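Local atomic coordinates of endo-1,4-beta-xylanase (Bacteroides thetaiotaomicron VPI-5482, PDB entry 3KST), a protein that probably hydrolyses glycosidic bonds of xylan-type plant polysaccharides, as a calcium-binding member of glycosyl hydrolase family 43. Residues Ile175-Glu178 against Glu182-Gln185; Asn235-Gly240 against Gly291-Ser296. All coordinates share one frame; numbering follows the deposited sequence. Where two conformers were deposited one is given.

Contact 1. Residues Ile175-Glu178 against Glu182-Gln185; sequences IKAE and ELLQ
Lys176 to Glu178 fold against Glu182 and Leu183 within the loop between strands 172-175 and 189-197, which links two blades of the five-bladed beta-propeller of family 43. The case illustrates how one buried carboxylate can organise an irregular turn. The carbonyl of Lys176 does not bond Glu182 itself; its O and Glu182 OE1 instead share the ammonium of Lys231, while the Lys176 side chain leaves the loop for a salt bridge with Asp150. Ala177 then lays its methyl CB beside the backbone of the opposite segment, 3.5 Å from Glu182 O, and 3.6 Å from Leu183 CD2. At Glu178 the backbone N donates a fairly straight bond to Glu182 OE1 (2.8 Å, 161°), meeting the anti side of the carboxylate from 29° out of its plane. The acid gets there with CG opposite its own carbonyl carbon (chi1 -59°) and the remaining chain extended. Val179 N and Lys231 also hold OE1, and Tyr205 bonds OE2, so both oxygens are engaged and the group's rotation is fixed; the nearby ammonium probably favours the ionised form. With an alanine here, the amides of Glu178 and Val179 would probably lose their common acceptor and Lys231 its counter-charge. Leu183 straddles the end of the first segment, CD2 on the Ala177 methyl and CD1 3.2 Å from Glu178 O.

Contact 2. Residues Asn235-Gly240 against Gly291-Ser296; sequences NPLLQG and GVVTIS
Val293 and Ile295, on the same face of strand 293-305, both reach Leu237, an example of how apolar packing and bridging water can jointly seal a seam without a direct backbone bond. Val293 comes first: its CG1, anti to the backbone N (chi1 -174°), lies 3.7 Å from Leu237 CD2, and the two side chains cross at about a right angle. The same valine also touches Phe285 and Ile287 of strand 279-287. Two residues on, Ile295 lays its CD1 methyl against both leucines, 4.0 Å from Leu237 CB and 4.3 Å from Leu238 CB. Its backbone is joined to Leu237 by water. One molecule accepts from Ile295 N (2.9 Å) and donates to Leu237 O; a second donates both to Leu237 O (2.7 Å) and to Ile295 O (3.1 Å). The leucine carbonyl is thus gripped by two waters. It belongs to a classic beta bulge, in which Leu237 and Leu238 together face Val217 of strand 216-222. Hydrophobic side chains packed between the sheet carrying strand 216-222 and the one carrying strands 279-287 and 293-305 are characteristic of the interface between blades of a beta-propeller.

How the contacts relate
The two contacts bracket one propeller blade, the sheet running from strand 189-197 to strand 230-231: contact 1 lies in the loop that enters it, contact 2 uses the loop that leaves it. Their centres are 16 Å apart, yet they touch where Leu184 CD1 packs 3.3 Å from Gln239 NE2, and Tyr205 of that blade meets both Glu182 and Asn235. The side chain of Ala177 in contact 1 is about 9 Å from that of Glu190, the predicted proton donor; that of Leu238 in contact 2 is about 9 Å from the calcium ligand His251 and about 12 Å from the predicted proton acceptor Asp26.

Contact 1. Residues Ile175-Glu178 against Glu182-Gln185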
loop_
_atom_site.group_PDB
_atom_site.type_symbol
_atom_site.label_atom_id
_atom_site.label_comp_id
_atom_site.label_asym_id
_atom_site.label_seq_id
_atom_site.Cartn_x
_atom_site.Cartn_y
_atom_site.Cartn_z
ATOM N N ILE A 175 -4.066 5.068 -14.322
ATOM C CA ILE A 175 -4.087 6.448 -13.829
ATOM C C ILE A 175 -2.734 7.173 -13.976
ATOM O O ILE A 175 -1.690 6.614 -13.655
ATOM C CB ILE A 175 -4.444 6.456 -12.297
ATOM C CG1 ILE A 175 -5.819 5.825 -11.982
ATOM C CG2 ILE A 175 -4.369 7.860 -11.728
ATOM C CD1 ILE A 175 -6.947 6.540 -12.595
ATOM N N LYS A 176 -2.766 8.386 -14.530
ATOM C CA LYS A 176 -1.603 9.279 -14.552
ATOM C C LYS A 176 -1.978 10.620 -13.903
ATOM O O LYS A 176 -3.168 10.924 -13.753
ATOM C CB LYS A 176 -0.972 9.390 -15.945
ATOM C CG LYS A 176 -1.762 9.930 -17.082
ATOM C CD LYS A 176 -0.963 9.625 -18.354
ATOM C CE LYS A 176 -1.164 10.584 -19.464
ATOM N NZ LYS A 176 -0.513 9.981 -20.681
ATOM N N ALA A 177 -0.959 11.364 -13.465
ATOM C CA ALA A 177 -1.144 12.686 -12.812
ATOM C C ALA A 177 -1.612 13.681 -13.889
ATOM O O ALA A 177 -0.883 13.926 -14.871
ATOM C CB ALA A 177 0.131 13.118 -12.153
ATOM N N GLU A 178 -2.838 14.215 -13.734
ATOM C CA GLU A 178 -3.518 15.043 -14.753
ATOM C C GLU A 178 -4.125 16.374 -14.286
ATOM O O GLU A 178 -4.008 17.396 -14.954
ATOM C CB GLU A 178 -4.665 14.182 -15.280
ATOM C CG GLU A 178 -4.246 12.847 -15.895
ATOM C CD GLU A 178 -4.479 12.762 -17.358
ATOM O OE1 GLU A 178 -3.480 12.812 -18.084
ATOM O OE2 GLU A 178 -5.658 12.656 -17.768
ATOM N N GLU A 182 -3.119 16.913 -8.335
ATOM C CA GLU A 182 -2.179 15.834 -8.691
ATOM C C GLU A 182 -0.857 16.308 -9.315
ATOM O O GLU A 182 -0.012 15.471 -9.602
ATOM C CB GLU A 182 -2.826 14.897 -9.744
ATOM C CG GLU A 182 -4.110 14.247 -9.326
ATOM C CD GLU A 182 -4.827 13.529 -10.448
ATOM O OE1 GLU A 182 -4.662 13.900 -11.647
ATOM O OE2 GLU A 182 -5.620 12.628 -10.109
ATOM N N LEU A 183 -0.709 17.609 -9.578
ATOM C CA LEU A 183 0.452 18.201 -10.215
ATOM C C LEU A 183 1.033 19.369 -9.387
ATOM O O LEU A 183 1.376 20.430 -9.929
ATOM C CB LEU A 183 0.073 18.652 -11.649
ATOM C CG LEU A 183 -0.436 17.535 -12.589
ATOM C CD1 LEU A 183 -1.052 18.104 -13.861
ATOM C CD2 LEU A 183 0.681 16.574 -12.901
ATOM N N LEU A 184 1.112 19.173 -8.070
ATOM C CA LEU A 184 1.804 20.104 -7.191
ATOM C C LEU A 184 3.332 19.945 -7.329
ATOM O O LEU A 184 4.056 20.940 -7.276
ATOM C CB LEU A 184 1.342 19.942 -5.743
ATOM C CG LEU A 184 -0.084 20.346 -5.365
ATOM C CD1 LEU A 184 -0.438 19.793 -3.976
ATOM C CD2 LEU A 184 -0.296 21.881 -5.400
ATOM N N GLN A 185 3.832 18.712 -7.494
ATOM C CA GLN A 185 5.265 18.471 -7.659
ATOM C C GLN A 185 5.495 17.206 -8.486
ATOM O O GLN A 185 4.982 16.159 -8.129
ATOM C CB GLN A 185 5.945 18.344 -6.299
ATOM C CG GLN A 185 7.420 18.128 -6.364
ATOM C CD GLN A 185 8.101 18.158 -4.998
ATOM O OE1 GLN A 185 7.638 18.818 -4.063
ATOM N NE2 GLN A 185 9.219 17.457 -4.887
#

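Contact 2. Residues Asn235-Gly240 against Gly291-Ser296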
loop_
_atom_site.group_PDB
_atom_site.type_symbol
_atom_site.label_atom_id
_atom_site.label_comp_id
_atom_site.label_asym_id
_atom_site.label_seq_id
_atom_site.Cartn_x
_atom_site.Cartn_y
_atom_site.Cartn_z
ATOM N N ASN A 235 -11.982 14.608 -5.788
ATOM C CA ASN A 235 -10.633 14.254 -5.298
ATOM C C ASN A 235 -9.886 15.572 -4.987
ATOM O O ASN A 235 -10.154 16.597 -5.644
ATOM C CB ASN A 235 -9.791 13.474 -6.309
ATOM C CG ASN A 235 -10.118 11.988 -6.400
ATOM O OD1 ASN A 235 -10.642 11.350 -5.487
ATOM N ND2 ASN A 235 -9.716 11.409 -7.517
ATOM N N PRO A 236 -8.950 15.566 -4.018
ATOM C CA PRO A 236 -8.524 14.406 -3.210
ATOM C C PRO A 236 -9.382 14.074 -1.976
ATOM O O PRO A 236 -10.078 14.942 -1.426
ATOM C CB PRO A 236 -7.120 14.794 -2.785
ATOM C CG PRO A 236 -7.135 16.288 -2.688
ATOM C CD PRO A 236 -8.166 16.774 -3.680
ATOM N N LEU A 237 -9.338 12.804 -1.578
ATOM C CA LEU A 237 -9.994 12.332 -0.354
ATOM C C LEU A 237 -9.214 12.749 0.888
ATOM O O LEU A 237 -9.822 12.932 1.944
ATOM C CB LEU A 237 -10.124 10.799 -0.327
ATOM C CG LEU A 237 -11.223 10.086 -1.125
ATOM C CD1 LEU A 237 -11.587 10.809 -2.397
ATOM C CD2 LEU A 237 -10.846 8.592 -1.356
ATOM N N LEU A 238 -7.884 12.864 0.764
ATOM C CA LEU A 238 -6.988 13.145 1.885
ATOM C C LEU A 238 -5.765 13.888 1.362
ATOM O O LEU A 238 -5.066 13.370 0.532
ATOM C CB LEU A 238 -6.527 11.825 2.530
ATOM C CG LEU A 238 -5.452 11.928 3.646
ATOM C CD1 LEU A 238 -6.039 12.669 4.811
ATOM C CD2 LEU A 238 -4.880 10.559 4.066
ATOM N N GLN A 239 -5.534 15.105 1.847
ATOM C CA GLN A 239 -4.379 15.930 1.484
ATOM C C GLN A 239 -4.088 16.838 2.704
ATOM O O GLN A 239 -4.396 18.039 2.725
ATOM C CB GLN A 239 -4.645 16.690 0.179
ATOM C CG GLN A 239 -3.463 17.502 -0.354
ATOM C CD GLN A 239 -3.762 18.190 -1.674
ATOM O OE1 GLN A 239 -4.728 18.930 -1.782
ATOM N NE2 GLN A 239 -2.913 17.974 -2.674
ATOM N N GLY A 240 -3.554 16.198 3.740
ATOM C CA GLY A 240 -3.224 16.818 5.023
ATOM C C GLY A 240 -4.439 16.721 5.935
ATOM O O GLY A 240 -5.557 17.019 5.480
ATOM N N GLY A 291 -21.982 4.673 -3.786
ATOM C CA GLY A 291 -20.649 4.483 -4.328
ATOM C C GLY A 291 -19.634 5.602 -4.197
ATOM O O GLY A 291 -18.814 5.763 -5.088
ATOM N N VAL A 292 -19.671 6.349 -3.090
ATOM C CA VAL A 292 -18.730 7.450 -2.844
ATOM C C VAL A 292 -17.807 7.056 -1.697
ATOM O O VAL A 292 -18.288 6.669 -0.629
ATOM C CB VAL A 292 -19.422 8.766 -2.466
ATOM C CG1 VAL A 292 -18.358 9.895 -2.283
ATOM C CG2 VAL A 292 -20.426 9.162 -3.527
ATOM N N VAL A 293 -16.500 7.195 -1.911
ATOM C CA VAL A 293 -15.493 6.826 -0.900
ATOM C C VAL A 293 -15.186 8.026 0.009
ATOM O O VAL A 293 -15.171 9.171 -0.463
ATOM C CB VAL A 293 -14.180 6.321 -1.572
ATOM C CG1 VAL A 293 -13.182 5.790 -0.540
ATOM C CG2 VAL A 293 -14.475 5.229 -2.583
ATOM N N THR A 294 -14.960 7.762 1.301
ATOM C CA THR A 294 -14.566 8.788 2.280
ATOM C C THR A 294 -13.436 8.274 3.157
ATOM O O THR A 294 -13.370 7.078 3.486
ATOM C CB THR A 294 -15.717 9.277 3.251
ATOM O OG1 THR A 294 -16.162 8.204 4.091
ATOM C CG2 THR A 294 -16.865 9.834 2.468
ATOM N N ILE A 295 -12.504 9.169 3.439
ATOM C CA ILE A 295 -11.437 8.949 4.401
ATOM C C ILE A 295 -11.707 10.111 5.359
ATOM O O ILE A 295 -11.722 11.279 4.927
ATOM C CB ILE A 295 -10.041 9.031 3.783
ATOM C CG1 ILE A 295 -9.786 7.836 2.872
ATOM C CG2 ILE A 295 -8.957 9.059 4.889
ATOM C CD1 ILE A 295 -8.490 8.018 2.036
ATOM N N SER A 296 -11.955 9.783 6.617
ATOM C CA SER A 296 -12.385 10.763 7.619
ATOM C C SER A 296 -12.126 10.338 9.062
ATOM O O SER A 296 -11.555 9.282 9.339
ATOM C CB SER A 296 -13.892 11.002 7.429
ATOM O OG SER A 296 -14.600 9.831 7.756
HETATM O O HOH W 1 -12.498 11.845 2.362
HETATM O O HOH W 2 -9.531 13.402 4.541
#